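Local coordinates for endoglucanase (Clostridium thermocellum, PDB 2E4T), which probably hydrolyses internal beta-1,4-glucosidic bonds of cellulose and xyloglucan, this chain being the family 44 glycoside hydrolase module of a longer endoglucanase, at residues 162-173 and 218-226; 314-322 and 334-342. All blocks are in the same frame, centred on the assembly; numbering follows the deposited sequence.

Contact 1: 162-173 and 218-226; sequences VNYLVNKYGNAS and VKKVDPYAE
The last two turns of helix 158-169 meet the end of helix 204-221, with CA atoms 6.1 Å apart at Asn-163 and Val-221, and the loops that follow close to 5.1 Å at Ala-172 and Ala-225. Between the helices valines do the packing, their short branched side chains allowing a close approach. Val-221 turns CG1 anti to its backbone N (chi1 177°), which lays that methyl against the backbone of Asn-163, 3.6 Å from its CA, and beside CG1 of Val-162. Beyond the helix ends polar bonds join the packing. Asp-222 OD2 accepts Ala-172 N at 2.7 Å through its syn lone pair, while OD1 takes Tyr-224 N from above the carboxylate plane in an Asx turn; one short acid thus serves both loops and is fixed in rotation. Asn-171 builds a second Asx turn, its OD1 receiving both N and OG of Ser-173. This brings Ser-173 CB over one face of the Tyr-224 ring, a CH-pi contact 4.2 Å from the centroid, whereas the Asn-171 amide meets the CD2-CE2 side of the ring obliquely, the planes 36° apart. The small CB of Ala-172 fits closely between Asp-222 and Tyr-224, 3.6 Å from Tyr-224 O. In this TIM barrel the contact joins two neighbouring outer helices as their chains turn back toward parallel strands 180-183 and 226-232; Tyr-181 underlies Val-162, Val-218 and Ala-225.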
# COMPACT_ATOMS: atom_id res chain seq x y z
N VAL A 162 -0.06 15.63 -16.06
CA VAL A 162 1.02 14.66 -16.24
C VAL A 162 2.15 15.26 -17.08
O VAL A 162 3.34 15.09 -16.79
CB VAL A 162 0.49 13.33 -16.81
CG1 VAL A 162 1.63 12.38 -17.12
CG2 VAL A 162 -0.47 12.71 -15.81
N ASN A 163 1.79 15.99 -18.15
CA ASN A 163 2.83 16.60 -18.99
C ASN A 163 3.71 17.57 -18.15
O ASN A 163 4.94 17.62 -18.34
CB ASN A 163 2.16 17.36 -20.15
CG ASN A 163 3.20 18.02 -21.02
OD1 ASN A 163 3.91 17.34 -21.78
ND2 ASN A 163 3.35 19.35 -20.88
N TYR A 164 3.09 18.34 -17.25
CA TYR A 164 3.86 19.25 -16.41
C TYR A 164 4.89 18.47 -15.57
O TYR A 164 6.07 18.88 -15.43
CB TYR A 164 2.89 20.05 -15.54
CG TYR A 164 3.57 21.08 -14.66
CD1 TYR A 164 3.62 22.40 -15.09
CD2 TYR A 164 4.11 20.77 -13.41
CE1 TYR A 164 4.23 23.39 -14.33
CE2 TYR A 164 4.72 21.78 -12.66
CZ TYR A 164 4.80 23.09 -13.13
OH TYR A 164 5.43 24.03 -12.33
N LEU A 165 4.43 17.37 -15.00
CA LEU A 165 5.30 16.53 -14.15
C LEU A 165 6.44 15.89 -14.99
O LEU A 165 7.60 15.88 -14.55
CB LEU A 165 4.47 15.46 -13.45
CG LEU A 165 3.46 16.03 -12.47
CD1 LEU A 165 2.56 14.88 -11.95
CD2 LEU A 165 4.06 16.78 -11.31
N VAL A 166 6.09 15.34 -16.15
CA VAL A 166 7.11 14.71 -17.01
C VAL A 166 8.11 15.76 -17.50
O VAL A 166 9.32 15.48 -17.57
CB VAL A 166 6.43 14.00 -18.20
CG1 VAL A 166 7.43 13.53 -19.24
CG2 VAL A 166 5.62 12.83 -17.66
N ASN A 167 7.64 16.96 -17.83
CA ASN A 167 8.54 18.04 -18.20
C ASN A 167 9.55 18.33 -17.08
O ASN A 167 10.74 18.57 -17.34
CB ASN A 167 7.72 19.28 -18.56
CG ASN A 167 8.62 20.44 -18.93
OD1 ASN A 167 8.85 21.32 -18.07
ND2 ASN A 167 9.20 20.41 -20.09
N LYS A 168 9.07 18.34 -15.84
CA LYS A 168 9.94 18.68 -14.72
C LYS A 168 10.91 17.56 -14.36
O LYS A 168 12.06 17.83 -14.05
CB LYS A 168 9.09 19.07 -13.51
CG LYS A 168 9.92 19.51 -12.33
CD LYS A 168 9.06 20.11 -11.22
CE LYS A 168 9.88 20.43 -9.93
NZ LYS A 168 10.83 19.36 -9.64
N TYR A 169 10.41 16.32 -14.32
CA TYR A 169 11.13 15.22 -13.69
C TYR A 169 11.66 14.19 -14.66
O TYR A 169 12.38 13.27 -14.22
CB TYR A 169 10.23 14.52 -12.66
CG TYR A 169 9.90 15.38 -11.48
CD1 TYR A 169 10.88 15.81 -10.63
CD2 TYR A 169 8.58 15.77 -11.25
CE1 TYR A 169 10.58 16.60 -9.51
CE2 TYR A 169 8.26 16.52 -10.14
CZ TYR A 169 9.26 16.96 -9.29
OH TYR A 169 8.88 17.69 -8.18
N GLY A 170 11.27 14.25 -15.93
CA GLY A 170 11.49 13.14 -16.83
C GLY A 170 10.32 12.14 -16.76
O GLY A 170 9.55 12.15 -15.78
N ASN A 171 10.23 11.25 -17.72
CA ASN A 171 9.20 10.25 -17.71
C ASN A 171 9.51 9.14 -16.69
O ASN A 171 10.60 9.09 -16.07
CB ASN A 171 8.91 9.74 -19.12
CG ASN A 171 10.04 8.87 -19.70
OD1 ASN A 171 10.56 8.01 -19.03
ND2 ASN A 171 10.52 9.18 -20.90
N ALA A 172 8.54 8.23 -16.54
CA ALA A 172 8.65 7.19 -15.52
C ALA A 172 9.81 6.24 -15.70
O ALA A 172 10.14 5.51 -14.75
CB ALA A 172 7.36 6.39 -15.47
N SER A 173 10.41 6.19 -16.90
CA SER A 173 11.57 5.32 -17.12
C SER A 173 12.89 5.95 -16.69
O SER A 173 13.90 5.28 -16.75
CB SER A 173 11.69 4.90 -18.57
OG SER A 173 12.20 5.94 -19.41
N VAL A 218 -3.10 9.40 -19.95
CA VAL A 218 -1.79 9.42 -19.27
C VAL A 218 -0.72 8.77 -20.14
O VAL A 218 0.38 9.30 -20.28
CB VAL A 218 -1.89 8.68 -17.91
CG1 VAL A 218 -0.50 8.50 -17.29
CG2 VAL A 218 -2.81 9.41 -16.98
N LYS A 219 -1.04 7.59 -20.70
CA LYS A 219 -0.02 6.82 -21.44
C LYS A 219 0.38 7.48 -22.75
O LYS A 219 1.46 7.19 -23.25
CB LYS A 219 -0.46 5.39 -21.59
CG LYS A 219 -0.39 4.71 -20.19
CD LYS A 219 -0.81 3.28 -20.23
CE LYS A 219 -0.59 2.59 -18.93
NZ LYS A 219 0.63 1.91 -18.68
N LYS A 220 -0.47 8.37 -23.32
CA LYS A 220 -0.02 9.15 -24.47
C LYS A 220 1.09 10.13 -24.09
O LYS A 220 1.96 10.44 -24.92
CB LYS A 220 -1.19 9.87 -25.09
CG LYS A 220 -2.05 9.01 -25.93
CD LYS A 220 -2.85 9.73 -26.93
CE LYS A 220 -4.20 10.03 -26.37
NZ LYS A 220 -5.00 10.77 -27.43
N VAL A 221 1.07 10.62 -22.84
CA VAL A 221 2.10 11.56 -22.38
C VAL A 221 3.32 10.80 -21.86
O VAL A 221 4.47 11.19 -22.15
CB VAL A 221 1.54 12.48 -21.26
CG1 VAL A 221 2.60 13.41 -20.73
CG2 VAL A 221 0.33 13.25 -21.81
N ASP A 222 3.09 9.75 -21.06
CA ASP A 222 4.16 8.97 -20.45
C ASP A 222 3.85 7.50 -20.67
O ASP A 222 3.16 6.87 -19.85
CB ASP A 222 4.35 9.26 -18.97
CG ASP A 222 5.58 8.60 -18.42
OD1 ASP A 222 6.14 7.68 -19.11
OD2 ASP A 222 6.01 8.98 -17.30
N PRO A 223 4.36 6.92 -21.77
CA PRO A 223 4.07 5.52 -22.05
C PRO A 223 4.62 4.57 -21.01
O PRO A 223 4.25 3.37 -21.05
CB PRO A 223 4.75 5.28 -23.42
CG PRO A 223 5.04 6.64 -23.98
CD PRO A 223 5.13 7.58 -22.84
N TYR A 224 5.54 5.04 -20.17
CA TYR A 224 6.21 4.18 -19.20
C TYR A 224 5.53 4.24 -17.84
O TYR A 224 5.90 3.45 -16.93
CB TYR A 224 7.69 4.63 -19.04
CG TYR A 224 8.35 4.63 -20.39
CD1 TYR A 224 8.74 3.48 -21.01
CD2 TYR A 224 8.55 5.82 -21.06
CE1 TYR A 224 9.31 3.53 -22.32
CE2 TYR A 224 9.13 5.91 -22.34
CZ TYR A 224 9.47 4.75 -22.96
OH TYR A 224 10.03 4.78 -24.22
N ALA A 225 4.59 5.15 -17.63
CA ALA A 225 3.97 5.30 -16.31
C ALA A 225 3.02 4.13 -16.05
O ALA A 225 2.33 3.66 -16.97
CB ALA A 225 3.21 6.62 -16.26
N GLU A 226 2.97 3.71 -14.79
CA GLU A 226 2.08 2.62 -14.39
C GLU A 226 0.78 3.19 -13.87
O GLU A 226 0.79 4.11 -13.04
CB GLU A 226 2.77 1.77 -13.31
CG GLU A 226 3.87 0.95 -13.92
CD GLU A 226 4.63 0.09 -12.92
OE1 GLU A 226 4.94 0.55 -11.80
OE2 GLU A 226 4.92 -1.06 -13.26

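Contact 2: 314-322 and 334-342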
# COMPACT_ATOMS: atom_id res chain seq x y z
N PRO A 314 -2.63 -10.97 10.30
CA PRO A 314 -1.96 -11.04 8.99
C PRO A 314 -2.20 -12.40 8.28
O PRO A 314 -2.08 -12.46 7.05
CB PRO A 314 -0.48 -10.81 9.32
CG PRO A 314 -0.56 -9.94 10.56
CD PRO A 314 -1.70 -10.53 11.36
N ARG A 315 -2.52 -13.45 9.03
CA ARG A 315 -2.78 -14.74 8.40
C ARG A 315 -3.98 -14.70 7.45
O ARG A 315 -4.05 -15.52 6.53
CB ARG A 315 -2.91 -15.81 9.48
CG ARG A 315 -1.59 -16.11 10.13
CD ARG A 315 -1.73 -16.94 11.41
NE ARG A 315 -2.32 -18.25 11.07
CZ ARG A 315 -2.82 -19.07 12.00
NH1 ARG A 315 -2.81 -18.73 13.31
NH2 ARG A 315 -3.35 -20.22 11.59
N THR A 316 -4.93 -13.78 7.65
CA THR A 316 -6.03 -13.69 6.67
C THR A 316 -5.52 -13.34 5.27
O THR A 316 -6.19 -13.60 4.28
CB THR A 316 -7.06 -12.66 7.17
OG1 THR A 316 -7.52 -13.15 8.43
CG2 THR A 316 -8.18 -12.42 6.20
N LEU A 317 -4.33 -12.71 5.21
CA LEU A 317 -3.76 -12.38 3.92
C LEU A 317 -3.40 -13.63 3.09
O LEU A 317 -3.44 -13.57 1.86
CB LEU A 317 -2.51 -11.52 4.07
CG LEU A 317 -2.75 -10.15 4.70
CD1 LEU A 317 -1.42 -9.45 5.01
CD2 LEU A 317 -3.59 -9.25 3.78
N TRP A 318 -2.95 -14.73 3.75
CA TRP A 318 -2.31 -15.82 3.03
C TRP A 318 -2.73 -17.22 3.45
O TRP A 318 -2.51 -18.16 2.65
CB TRP A 318 -0.76 -15.72 3.13
CG TRP A 318 -0.26 -15.94 4.53
CD1 TRP A 318 -0.09 -15.00 5.53
CD2 TRP A 318 0.11 -17.20 5.13
NE1 TRP A 318 0.36 -15.60 6.68
CE2 TRP A 318 0.47 -16.94 6.46
CE3 TRP A 318 0.16 -18.52 4.64
CZ2 TRP A 318 0.89 -17.96 7.33
CZ3 TRP A 318 0.53 -19.53 5.53
CH2 TRP A 318 0.90 -19.25 6.85
N ASP A 319 -3.19 -17.43 4.69
CA ASP A 319 -3.22 -18.77 5.27
C ASP A 319 -4.63 -19.33 5.14
O ASP A 319 -5.58 -18.83 5.79
CB ASP A 319 -2.88 -18.63 6.76
CG ASP A 319 -2.98 -19.89 7.57
OD1 ASP A 319 -3.24 -20.99 6.99
OD2 ASP A 319 -2.82 -19.78 8.80
N PRO A 320 -4.83 -20.39 4.32
CA PRO A 320 -6.19 -20.92 4.17
C PRO A 320 -6.75 -21.52 5.45
O PRO A 320 -8.02 -21.67 5.53
CB PRO A 320 -6.05 -21.99 3.08
CG PRO A 320 -4.63 -22.40 3.12
CD PRO A 320 -3.84 -21.13 3.53
N THR A 321 -5.92 -21.84 6.43
CA THR A 321 -6.44 -22.44 7.64
C THR A 321 -6.95 -21.43 8.66
O THR A 321 -7.52 -21.83 9.69
CB THR A 321 -5.36 -23.32 8.33
OG1 THR A 321 -4.35 -22.50 8.95
CG2 THR A 321 -4.72 -24.33 7.36
N TYR A 322 -6.72 -20.13 8.42
CA TYR A 322 -7.05 -19.13 9.44
C TYR A 322 -8.36 -18.40 9.13
O TYR A 322 -8.50 -17.73 8.10
CB TYR A 322 -5.88 -18.10 9.54
CG TYR A 322 -6.15 -17.15 10.66
CD1 TYR A 322 -6.09 -17.61 11.98
CD2 TYR A 322 -6.49 -15.81 10.43
CE1 TYR A 322 -6.38 -16.76 13.02
CE2 TYR A 322 -6.79 -14.97 11.48
CZ TYR A 322 -6.74 -15.45 12.76
OH TYR A 322 -7.06 -14.58 13.78
N ASP A 334 -15.33 -17.82 0.96
CA ASP A 334 -15.00 -18.13 -0.41
C ASP A 334 -13.96 -17.19 -1.02
O ASP A 334 -13.40 -17.51 -2.07
CB ASP A 334 -16.26 -18.12 -1.27
CG ASP A 334 -16.03 -18.62 -2.68
OD1 ASP A 334 -15.53 -19.75 -2.82
OD2 ASP A 334 -16.44 -17.93 -3.66
N PHE A 335 -13.70 -16.05 -0.35
CA PHE A 335 -12.75 -15.05 -0.87
C PHE A 335 -11.49 -14.96 -0.02
O PHE A 335 -10.67 -14.06 -0.24
CB PHE A 335 -13.43 -13.69 -0.97
CG PHE A 335 -14.59 -13.69 -1.93
CD1 PHE A 335 -14.36 -13.48 -3.30
CD2 PHE A 335 -15.90 -13.87 -1.49
CE1 PHE A 335 -15.40 -13.49 -4.17
CE2 PHE A 335 -16.97 -13.84 -2.39
CZ PHE A 335 -16.72 -13.65 -3.72
N LEU A 336 -11.34 -15.87 0.97
CA LEU A 336 -10.17 -15.88 1.86
C LEU A 336 -9.36 -17.14 1.57
O LEU A 336 -9.92 -18.19 1.23
CB LEU A 336 -10.61 -15.88 3.31
CG LEU A 336 -11.41 -14.66 3.72
CD1 LEU A 336 -11.78 -14.76 5.22
CD2 LEU A 336 -10.63 -13.34 3.42
N PRO A 337 -8.02 -17.07 1.72
CA PRO A 337 -7.25 -15.91 2.15
C PRO A 337 -7.21 -14.86 1.04
O PRO A 337 -7.30 -15.17 -0.16
CB PRO A 337 -5.86 -16.48 2.42
CG PRO A 337 -5.77 -17.72 1.52
CD PRO A 337 -7.18 -18.27 1.50
N ILE A 338 -7.10 -13.57 1.41
CA ILE A 338 -7.41 -12.53 0.44
C ILE A 338 -6.34 -12.36 -0.62
O ILE A 338 -6.69 -12.16 -1.80
CB ILE A 338 -7.78 -11.19 1.15
CG1 ILE A 338 -8.37 -10.18 0.16
CG2 ILE A 338 -6.64 -10.59 1.92
CD1 ILE A 338 -9.71 -10.60 -0.44
N LEU A 339 -5.03 -12.42 -0.30
CA LEU A 339 -4.05 -12.20 -1.35
C LEU A 339 -4.12 -13.30 -2.42
O LEU A 339 -4.12 -12.97 -3.61
CB LEU A 339 -2.63 -11.99 -0.84
CG LEU A 339 -2.45 -10.80 0.11
CD1 LEU A 339 -0.99 -10.76 0.58
CD2 LEU A 339 -2.87 -9.47 -0.51
N PRO A 340 -4.17 -14.58 -2.06
CA PRO A 340 -4.28 -15.60 -3.13
C PRO A 340 -5.55 -15.44 -3.94
O PRO A 340 -5.54 -15.73 -5.15
CB PRO A 340 -4.22 -16.95 -2.31
CG PRO A 340 -3.36 -16.59 -1.12
CD PRO A 340 -3.89 -15.21 -0.73
N ASN A 341 -6.66 -15.01 -3.32
CA ASN A 341 -7.88 -14.78 -4.11
C ASN A 341 -7.68 -13.64 -5.13
O ASN A 341 -8.11 -13.76 -6.29
CB ASN A 341 -9.10 -14.58 -3.22
CG ASN A 341 -9.71 -15.91 -2.85
OD1 ASN A 341 -10.61 -16.39 -3.55
ND2 ASN A 341 -9.22 -16.56 -1.81
N LEU A 342 -7.07 -12.53 -4.69
CA LEU A 342 -6.81 -11.43 -5.62
C LEU A 342 -5.86 -11.89 -6.74
O LEU A 342 -6.06 -11.57 -7.93
CB LEU A 342 -6.24 -10.22 -4.88
CG LEU A 342 -7.23 -9.55 -3.92
CD1 LEU A 342 -6.50 -8.58 -2.98
CD2 LEU A 342 -8.34 -8.80 -4.72
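Pro-337, at the N-cap of helix 338-349 in this TIM-barrel module, lays its ring against the backbone of Trp-318, CB coming 3.4 Å from the carbonyl C. Its peptide bond to Leu-336 is cis, and its ring, lacking an N-H, suits a position just before the first helical turn. The next two amides, which a helix start cannot pair within itself, are bonded across: Ile-338 N to Thr-316 O, in the carbonyl plane, and Leu-339 N to Leu-317 O, tilted 23° from it. Leu-317 and Leu-339 lie side by side, pointing the same way, Leu-317 CB 3.9 Å from Leu-339 CD1. Ile-338 places CG2 between its backbone N and carbonyl carbon, where it meets Leu-317 CD2 at 3.8 Å, and Trp-284 of strand 279-284 touches both residues. Thr-316 divides its branches: CG2 packs on Leu-336 CD2, while OG1 bonds to Glu-324. Asp-319 steadies the turn that brings Pro-320 to Pro-337. In a salt bridge, NE and NH2 of Arg-315 grip its OD2 side-on, in the guanidinium plane, while OD1 takes N and OG1 of Thr-321 from one face, the bond from N closing an Asx turn. On the helix side, Asn-341 ND2 reaches back to Pro-337 O at 2.9 Å in a nearly straight hydrogen bond, N-H...O angle 171°.

How the contacts relate
Contacts 1 and 2 lie on opposite sides of the chain's centre, their centres about 36 Å apart, and share no helix or strand. Each is partly buried, with an apolar inner side and residues nearer the solvent at the outside, such as Tyr-224 and Pro-320. Contact 1 joins the C-terminal ends of two barrel helices: valines pack between the helices, and the following loops contribute at least as much, with a carboxylate receiving a loop amide. Contact 2 joins a loop to a helix start, and there backbone carbonyls receive the helix's first amides, with prolines and leucines filling in around them. Asx turns occur in 162-173, 218-226 and 314-322.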